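COG0546: Predicted phosphatases (PDB 2AH5) is a predicted phosphatase of the haloacid dehalogenase-like family whose physiological substrate is not established. Local coordinates at residues Phe86-Ile89 with Ile90-Leu93. Residues are numbered along the deposited sequence; the frame is centred on the assembly and turned at random.
Sequences FPQI and IDLL
With CG1 turned beside its own backbone N (chi1 -70°), Ile89 leaves CG2 anti to that nitrogen, and this methyl meets CD1 of Leu93 at 3.8 Å, one helical turn further on. Leu93 has the corresponding first torsion, its CG anti to the carbonyl carbon (chi1 -64°), and the two branched side chains cross at a slant. The other branch of Ile89 serves a different neighbour: its CD1 lies 4.4 Å from CD2 of Leu92, a looser apolar contact. Beneath these side chains the first turn of helix 89-97 is closed by two backbone hydrogen bonds. Leu92 N donates to Gln88 O at 3.0 Å. Leu93 N donates to Ile89 O at 2.9 Å, and this bond is nearly straight, 171° at the hydrogen.

Gln88 is the N-cap residue. It also occupies the third position of a type II beta turn from Phe86 to Ile89, where it adopts a positive phi; the closing bond, from Ile89 N to Phe86 O, is weak at 3.4 Å. The turn thus carries the chain from strand 84-85 directly into the helix. The Gln88 side chain runs alongside that of Asp91, pointing the same way, with the amide and carboxylate planes steeply inclined to each other and Gln88 NE2 3.8 Å from Asp91 OD2.

Ile89 also packs on Leu15, which directly follows a sequence that fits the DxDx(T/V) motif of the HAD family, while Leu92 rests on Val205 and Leu206 of helix 204-208. Further along the helix, Leu93 O is hydrogen-bonded to Ser97 OG.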
ATOM      1  N   PHE A  86       0.714  -8.518   8.655  1.00 13.51           N
ATOM      2  CA  PHE A  86       1.812  -9.455   8.421  1.00 15.16           C
ATOM      3  C   PHE A  86       2.503  -9.772   9.759  1.00 15.28           C
ATOM      4  O   PHE A  86       2.410  -8.992  10.706  1.00 14.93           O
ATOM      5  CB  PHE A  86       2.832  -8.871   7.419  1.00 15.69           C
ATOM      6  CG  PHE A  86       2.383  -8.947   5.998  1.00 16.10           C
ATOM      7  CD1 PHE A  86       2.406 -10.176   5.303  1.00 13.27           C
ATOM      8  CD2 PHE A  86       1.938  -7.807   5.331  1.00 14.73           C
ATOM      9  CE1 PHE A  86       1.992 -10.250   3.979  1.00 15.93           C
ATOM     10  CE2 PHE A  86       1.509  -7.889   3.981  1.00 14.03           C
ATOM     11  CZ  PHE A  86       1.554  -9.119   3.321  1.00 16.37           C
ATOM     12  N   PRO A  87       3.185 -10.929   9.846  1.00 16.64           N
ATOM     13  CA  PRO A  87       3.872 -11.264  11.111  1.00 16.84           C
ATOM     14  C   PRO A  87       4.870 -10.179  11.532  1.00 16.32           C
ATOM     15  O   PRO A  87       5.453  -9.564  10.661  1.00 16.65           O
ATOM     16  CB  PRO A  87       4.610 -12.548  10.756  1.00 17.07           C
ATOM     17  CG  PRO A  87       3.764 -13.169   9.635  1.00 18.08           C
ATOM     18  CD  PRO A  87       3.327 -11.986   8.820  1.00 16.69           C
ATOM     19  N   GLN A  88       5.041  -9.933  12.839  1.00 16.33           N
ATOM     20  CA  GLN A  88       6.043  -8.974  13.362  1.00 17.50           C
ATOM     21  C   GLN A  88       5.782  -7.474  13.040  1.00 15.94           C
ATOM     22  O   GLN A  88       6.596  -6.586  13.379  1.00 14.20           O
ATOM     23  CB  GLN A  88       7.463  -9.380  12.898  1.00 19.28           C
ATOM     24  CG  GLN A  88       7.887 -10.810  13.243  1.00 25.06           C
ATOM     25  CD  GLN A  88       7.757 -11.122  14.723  1.00 29.90           C
ATOM     26  OE1 GLN A  88       6.933 -11.950  15.125  1.00 33.52           O
ATOM     27  NE2 GLN A  88       8.549 -10.443  15.540  1.00 34.42           N
ATOM     28  N   ILE A  89       4.662  -7.167  12.389  1.00 14.14           N
ATOM     29  CA  ILE A  89       4.375  -5.762  12.073  1.00 13.35           C
ATOM     30  C   ILE A  89       4.157  -4.905  13.330  1.00 13.17           C
ATOM     31  O   ILE A  89       4.671  -3.790  13.416  1.00 13.15           O
ATOM     32  CB  ILE A  89       3.181  -5.594  11.069  1.00 13.54           C
ATOM     33  CG1 ILE A  89       3.579  -6.084   9.676  1.00 10.99           C
ATOM     34  CG2 ILE A  89       2.739  -4.127  10.995  1.00 13.18           C
ATOM     35  CD1 ILE A  89       4.777  -5.305   8.985  1.00 13.19           C
ATOM     36  N   ILE A  90       3.397  -5.417  14.302  1.00 13.08           N
ATOM     37  CA  ILE A  90       3.224  -4.702  15.582  1.00 13.80           C
ATOM     38  C   ILE A  90       4.590  -4.403  16.215  1.00 13.38           C
ATOM     39  O   ILE A  90       4.838  -3.269  16.640  1.00 12.88           O
ATOM     40  CB  ILE A  90       2.294  -5.444  16.591  1.00 14.46           C
ATOM     41  CG1 ILE A  90       0.849  -5.536  16.068  1.00 15.30           C
ATOM     42  CG2 ILE A  90       2.278  -4.729  17.947  1.00 15.03           C
ATOM     43  CD1 ILE A  90       0.083  -4.217  16.120  1.00 17.80           C
ATOM     44  N   ASP A  91       5.465  -5.417  16.268  1.00 12.83           N
ATOM     45  CA  ASP A  91       6.846  -5.225  16.781  1.00 13.33           C
ATOM     46  C   ASP A  91       7.572  -4.087  16.052  1.00 13.02           C
ATOM     47  O   ASP A  91       8.169  -3.208  16.692  1.00 13.37           O
ATOM     48  CB  ASP A  91       7.659  -6.513  16.707  1.00 13.05           C
ATOM     49  CG  ASP A  91       8.864  -6.509  17.662  1.00 14.59           C
ATOM     50  OD1 ASP A  91       8.860  -5.718  18.664  1.00 13.51           O
ATOM     51  OD2 ASP A  91       9.790  -7.310  17.397  1.00 12.59           O
ATOM     52  N   LEU A  92       7.520  -4.106  14.728  1.00 12.44           N
ATOM     53  CA  LEU A  92       8.207  -3.096  13.910  1.00 12.48           C
ATOM     54  C   LEU A  92       7.667  -1.712  14.215  1.00 12.85           C
ATOM     55  O   LEU A  92       8.430  -0.749  14.397  1.00 11.64           O
ATOM     56  CB  LEU A  92       7.986  -3.397  12.418  1.00 13.16           C
ATOM     57  CG  LEU A  92       8.526  -2.331  11.470  1.00 13.73           C
ATOM     58  CD1 LEU A  92      10.050  -2.198  11.604  1.00 15.51           C
ATOM     59  CD2 LEU A  92       8.112  -2.717  10.053  1.00 14.41           C
ATOM     60  N   LEU A  93       6.340  -1.595  14.236  1.00 12.72           N
ATOM     61  CA  LEU A  93       5.729  -0.295  14.542  1.00 13.27           C
ATOM     62  C   LEU A  93       6.038   0.242  15.951  1.00 14.33           C
ATOM     63  O   LEU A  93       6.373   1.414  16.097  1.00 14.61           O
ATOM     64  CB  LEU A  93       4.222  -0.357  14.332  1.00 13.62           C
ATOM     65  CG  LEU A  93       3.798  -0.614  12.889  1.00 13.37           C
ATOM     66  CD1 LEU A  93       2.258  -0.783  12.835  1.00 14.53           C
ATOM     67  CD2 LEU A  93       4.303   0.531  11.978  1.00 14.68           C
TER